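Local coordinates for protein 2-dehydropantoate 2-reductase (Geobacter metallireducens, PDB 3HN2) that probably catalyses the NADPH-dependent reduction of ketopantoate (2-dehydropantoate) to pantoate in the pathway to pantothenate, at residues V73-K78 against T101-L106; N190-G195 against R218-E223. One frame throughout, in Å; residues are numbered along the deposited sequence.

Contact 1: V73-K78 against T101-L106; sequences VLVGLK and TLQNGL
V75 and T101 pair as a parallel beta bridge, with CA atoms 4.8 Å apart, at the C-terminal ends of the neighbouring strands 72-75 and 98-101. The ladder's last rung here is the bond from L102 N to V75 O, 3.1 Å long with an N-H...O angle of 157°. Beyond it neither chain remains in a strand, and the side chain of Q103 takes over the link between them. Its first torsion places CG nearly eclipsed with the backbone N (chi1 5°); past CG the chain is extended and reaches across to the departing segment 76-78. There NE2 donates to L77 O at 2.7 Å. The acceptor lies close to the plane of the Q103 amide, whereas the donor stands above the carbonyl plane of L77, 50° out of it. The other end of the amide is fixed too, since OE1 is hydrogen-bonded to Y85, which secures the rotation of the group. Its carbon, CD, rests against V75 CG1 at 3.9 Å, a methyl brought beside the carbonyl carbon by a first torsion anti to the backbone N. L77 adds its CB, 3.5 Å from Q103 NE2. V75 and T101 share the sheet face covered by helices 85-89 and 108-115; away from that face, L74 CD2 meets L102 CD1 at 3.8 Å, methyl to methyl. Q103 O and G105 O both accept from R183 of helix 179-200. Strands 28-31, 5-8, 72-75 and 98-101 run side by side and parallel, and the L77 side chain also touches a probable glycine-rich GxGxxG turn; both are consistent with a Rossmann-type dinucleotide-binding fold in this NADP-dependent family.

Contact 2: N190-G195 against R218-E223; sequences NIPFNG and RGIMLE
M221 reaches from helix 211-229 across to P192 and F193 on helix 179-200. Its CB leaves the backbone alongside the partner helix rather than straight at it, and chi1 of -79° places CG anti to the carbonyl carbon. CG then lies 3.9 Å from P192 CG. From there the chain is extended through SD, which carries CE to P192 and the edge of F193. CE has two neighbours across the interface: P192 CG at 3.8 Å and F193 CE1 at 3.6 Å. The methyl meets the phenyl ring near the ring plane, so the evidence is for an edge contact and not for packing over the face. The ring itself stacks with W189 of its own helix.

I220 supplies the other half of the interface. Its CG2 touches I191 CG2 and P192 CD, both at 3.8 Å, and its CA lies 6.2 Å from the CA of P192. The segment axes approach to 9.1 Å with their directions 136° apart. Helix 179-200 is kinked at P192, whose N carries no hydrogen and so makes no bond to the preceding turn; its ring carbons face I220 and M221. No hydrogen bond crosses between the segments, and all five touching residues are buried, which implies cohesion by apolar contact and burial of hydrocarbon surface within the helical C-terminal domain.

Overall arrangement
Contact 1 lies about 5 Å from the centre of the chain and contact 2 about 17 Å, with some 21 Å between the centres of the two. They belong to different parts of the protein, the first to the Rossmann-type N-terminal domain and the second to the helical C-terminal one, and follow one another along the sequence. Helix 179-200 joins them: its N-terminal part lies against the loop of contact 1, and its later turns form one side of contact 2. The segments meet directly where N104 CG packs 4.1 Å from N190 ND2. In this family the active site lies in the cleft between the two domains, and the loop of contact 1 probably borders it.

Contact 1: V73-K78 against T101-L106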
# COMPACT_ATOMS: atom_id res chain seq x y z
N VAL A 73 25.51 -11.83 -13.06
CA VAL A 73 24.96 -10.77 -13.90
C VAL A 73 23.47 -10.53 -13.60
O VAL A 73 22.63 -11.41 -13.80
CB VAL A 73 25.28 -10.95 -15.42
CG1 VAL A 73 25.21 -12.40 -15.85
CG2 VAL A 73 24.38 -10.07 -16.29
N LEU A 74 23.18 -9.34 -13.08
CA LEU A 74 21.81 -8.86 -12.88
C LEU A 74 21.26 -8.35 -14.19
O LEU A 74 21.72 -7.33 -14.70
CB LEU A 74 21.79 -7.71 -11.89
CG LEU A 74 21.11 -7.85 -10.54
CD1 LEU A 74 22.04 -8.56 -9.57
CD2 LEU A 74 20.76 -6.46 -10.03
N VAL A 75 20.29 -9.07 -14.74
CA VAL A 75 19.58 -8.60 -15.93
C VAL A 75 18.37 -7.74 -15.50
O VAL A 75 17.47 -8.22 -14.80
CB VAL A 75 19.14 -9.78 -16.82
CG1 VAL A 75 18.58 -9.27 -18.13
CG2 VAL A 75 20.32 -10.71 -17.10
N GLY A 76 18.40 -6.47 -15.88
CA GLY A 76 17.29 -5.55 -15.63
C GLY A 76 16.75 -4.96 -16.92
O GLY A 76 16.11 -3.90 -16.91
N LEU A 77 17.02 -5.65 -18.03
CA LEU A 77 16.58 -5.25 -19.37
C LEU A 77 15.07 -5.20 -19.50
O LEU A 77 14.35 -5.95 -18.84
CB LEU A 77 17.08 -6.25 -20.42
CG LEU A 77 18.49 -6.18 -21.02
CD1 LEU A 77 18.78 -7.48 -21.75
CD2 LEU A 77 18.64 -4.99 -21.97
N LYS A 78 14.59 -4.29 -20.34
CA LYS A 78 13.20 -4.32 -20.75
C LYS A 78 13.03 -5.50 -21.70
O LYS A 78 13.90 -5.76 -22.54
CB LYS A 78 12.79 -3.00 -21.40
CG LYS A 78 11.94 -2.11 -20.50
CD LYS A 78 12.73 -1.54 -19.33
CE LYS A 78 11.85 -1.42 -18.08
NZ LYS A 78 10.66 -0.54 -18.28
N THR A 101 17.71 -12.74 -13.19
CA THR A 101 16.74 -11.96 -13.93
C THR A 101 15.71 -11.28 -12.99
O THR A 101 15.13 -11.92 -12.10
CB THR A 101 16.10 -12.81 -15.07
OG1 THR A 101 15.59 -11.95 -16.10
CG2 THR A 101 15.01 -13.73 -14.58
N LEU A 102 15.53 -9.97 -13.18
CA LEU A 102 14.62 -9.18 -12.34
C LEU A 102 13.54 -8.49 -13.15
O LEU A 102 12.76 -7.69 -12.62
CB LEU A 102 15.40 -8.13 -11.55
CG LEU A 102 16.16 -8.52 -10.28
CD1 LEU A 102 17.03 -7.36 -9.85
CD2 LEU A 102 15.22 -8.90 -9.17
N GLN A 103 13.50 -8.80 -14.44
CA GLN A 103 12.56 -8.19 -15.37
C GLN A 103 11.15 -8.74 -15.22
O GLN A 103 10.91 -9.69 -14.48
CB GLN A 103 13.07 -8.34 -16.80
CG GLN A 103 14.34 -9.19 -16.89
CD GLN A 103 14.70 -9.60 -18.30
OE1 GLN A 103 14.79 -10.78 -18.60
NE2 GLN A 103 14.90 -8.62 -19.18
N ASN A 104 10.21 -8.13 -15.93
CA ASN A 104 8.79 -8.40 -15.74
C ASN A 104 8.21 -9.48 -16.65
O ASN A 104 8.70 -9.70 -17.76
CB ASN A 104 7.99 -7.10 -15.91
CG ASN A 104 8.30 -6.08 -14.84
OD1 ASN A 104 8.96 -6.39 -13.84
ND2 ASN A 104 7.82 -4.86 -15.03
N GLY A 105 7.17 -10.14 -16.17
CA GLY A 105 6.44 -11.12 -16.95
C GLY A 105 7.09 -12.48 -16.89
O GLY A 105 7.78 -12.82 -15.93
N LEU A 106 6.87 -13.27 -17.94
CA LEU A 106 7.34 -14.64 -17.98
C LEU A 106 8.35 -14.88 -19.09
O LEU A 106 8.71 -13.97 -19.84
CB LEU A 106 6.16 -15.57 -18.21
CG LEU A 106 5.08 -15.72 -17.16
CD1 LEU A 106 4.09 -16.76 -17.68
CD2 LEU A 106 5.61 -16.13 -15.80

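Contact 2: N190-G195 against R218-E223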
# COMPACT_ATOMS: atom_id res chain seq x y z
N ASN A 190 0.17 -7.20 -11.92
CA ASN A 190 0.71 -6.52 -13.10
C ASN A 190 -0.23 -6.49 -14.29
O ASN A 190 -0.12 -5.61 -15.14
CB ASN A 190 2.03 -7.18 -13.55
CG ASN A 190 3.27 -6.45 -13.05
OD1 ASN A 190 3.19 -5.58 -12.18
ND2 ASN A 190 4.42 -6.82 -13.59
N ILE A 191 -1.13 -7.46 -14.38
CA ILE A 191 -2.01 -7.53 -15.54
C ILE A 191 -3.16 -6.50 -15.47
O ILE A 191 -3.25 -5.68 -16.39
CB ILE A 191 -2.41 -8.99 -15.91
CG1 ILE A 191 -1.18 -9.71 -16.50
CG2 ILE A 191 -3.56 -9.01 -16.90
CD1 ILE A 191 -1.39 -11.17 -16.86
N PRO A 192 -4.02 -6.52 -14.41
CA PRO A 192 -5.05 -5.45 -14.35
C PRO A 192 -4.48 -4.04 -14.31
O PRO A 192 -4.95 -3.18 -15.03
CB PRO A 192 -5.81 -5.75 -13.05
CG PRO A 192 -4.90 -6.63 -12.26
CD PRO A 192 -4.15 -7.44 -13.27
N PHE A 193 -3.42 -3.83 -13.55
CA PHE A 193 -2.94 -2.48 -13.29
C PHE A 193 -1.96 -1.92 -14.32
O PHE A 193 -2.19 -0.82 -14.82
CB PHE A 193 -2.48 -2.35 -11.84
CG PHE A 193 -3.60 -2.53 -10.86
CD1 PHE A 193 -3.77 -3.74 -10.20
CD2 PHE A 193 -4.52 -1.51 -10.63
CE1 PHE A 193 -4.82 -3.93 -9.29
CE2 PHE A 193 -5.58 -1.68 -9.73
CZ PHE A 193 -5.73 -2.89 -9.07
N ASN A 194 -0.92 -2.66 -14.69
CA ASN A 194 -0.11 -2.21 -15.84
C ASN A 194 -0.87 -2.23 -17.17
O ASN A 194 -0.50 -1.54 -18.11
CB ASN A 194 1.22 -2.97 -15.95
CG ASN A 194 2.22 -2.55 -14.90
OD1 ASN A 194 2.00 -2.76 -13.71
ND2 ASN A 194 3.33 -1.97 -15.33
N GLY A 195 -1.96 -3.00 -17.23
CA GLY A 195 -2.86 -3.01 -18.38
C GLY A 195 -3.82 -1.83 -18.49
O GLY A 195 -3.77 -1.08 -19.47
N ARG A 218 -11.29 -7.53 -10.38
CA ARG A 218 -11.57 -8.85 -9.80
C ARG A 218 -11.59 -9.96 -10.85
O ARG A 218 -10.96 -10.99 -10.65
CB ARG A 218 -12.91 -8.85 -9.06
CG ARG A 218 -12.86 -8.28 -7.66
CD ARG A 218 -14.25 -8.15 -7.10
NE ARG A 218 -14.34 -7.10 -6.09
CZ ARG A 218 -15.39 -6.30 -5.92
NH1 ARG A 218 -15.38 -5.37 -4.98
NH2 ARG A 218 -16.46 -6.43 -6.70
N GLY A 219 -12.31 -9.73 -11.95
CA GLY A 219 -12.48 -10.71 -13.01
C GLY A 219 -11.19 -10.99 -13.75
O GLY A 219 -10.86 -12.16 -14.02
N ILE A 220 -10.46 -9.93 -14.09
CA ILE A 220 -9.15 -10.04 -14.71
C ILE A 220 -8.22 -10.87 -13.82
O ILE A 220 -7.59 -11.82 -14.29
CB ILE A 220 -8.53 -8.64 -14.99
CG1 ILE A 220 -9.29 -7.94 -16.11
CG2 ILE A 220 -7.05 -8.76 -15.38
CD1 ILE A 220 -9.06 -6.43 -16.15
N MET A 221 -8.20 -10.51 -12.54
CA MET A 221 -7.42 -11.21 -11.52
C MET A 221 -7.74 -12.69 -11.39
O MET A 221 -6.82 -13.52 -11.35
CB MET A 221 -7.60 -10.53 -10.18
CG MET A 221 -6.76 -9.30 -10.04
SD MET A 221 -6.64 -8.79 -8.33
CE MET A 221 -5.54 -7.41 -8.57
N LEU A 222 -9.03 -13.03 -11.33
CA LEU A 222 -9.46 -14.43 -11.28
C LEU A 222 -9.00 -15.29 -12.48
O LEU A 222 -8.81 -16.50 -12.33
CB LEU A 222 -10.98 -14.53 -11.14
CG LEU A 222 -11.54 -14.20 -9.76
CD1 LEU A 222 -13.00 -13.72 -9.82
CD2 LEU A 222 -11.40 -15.39 -8.84
N GLU A 223 -8.83 -14.66 -13.64
CA GLU A 223 -8.41 -15.34 -14.86
C GLU A 223 -6.93 -15.70 -14.78
O GLU A 223 -6.56 -16.83 -15.10
CB GLU A 223 -8.67 -14.47 -16.08
CG GLU A 223 -10.13 -14.34 -16.47
CD GLU A 223 -10.34 -13.55 -17.74
OE1 GLU A 223 -9.36 -13.28 -18.48
OE2 GLU A 223 -11.51 -13.19 -18.01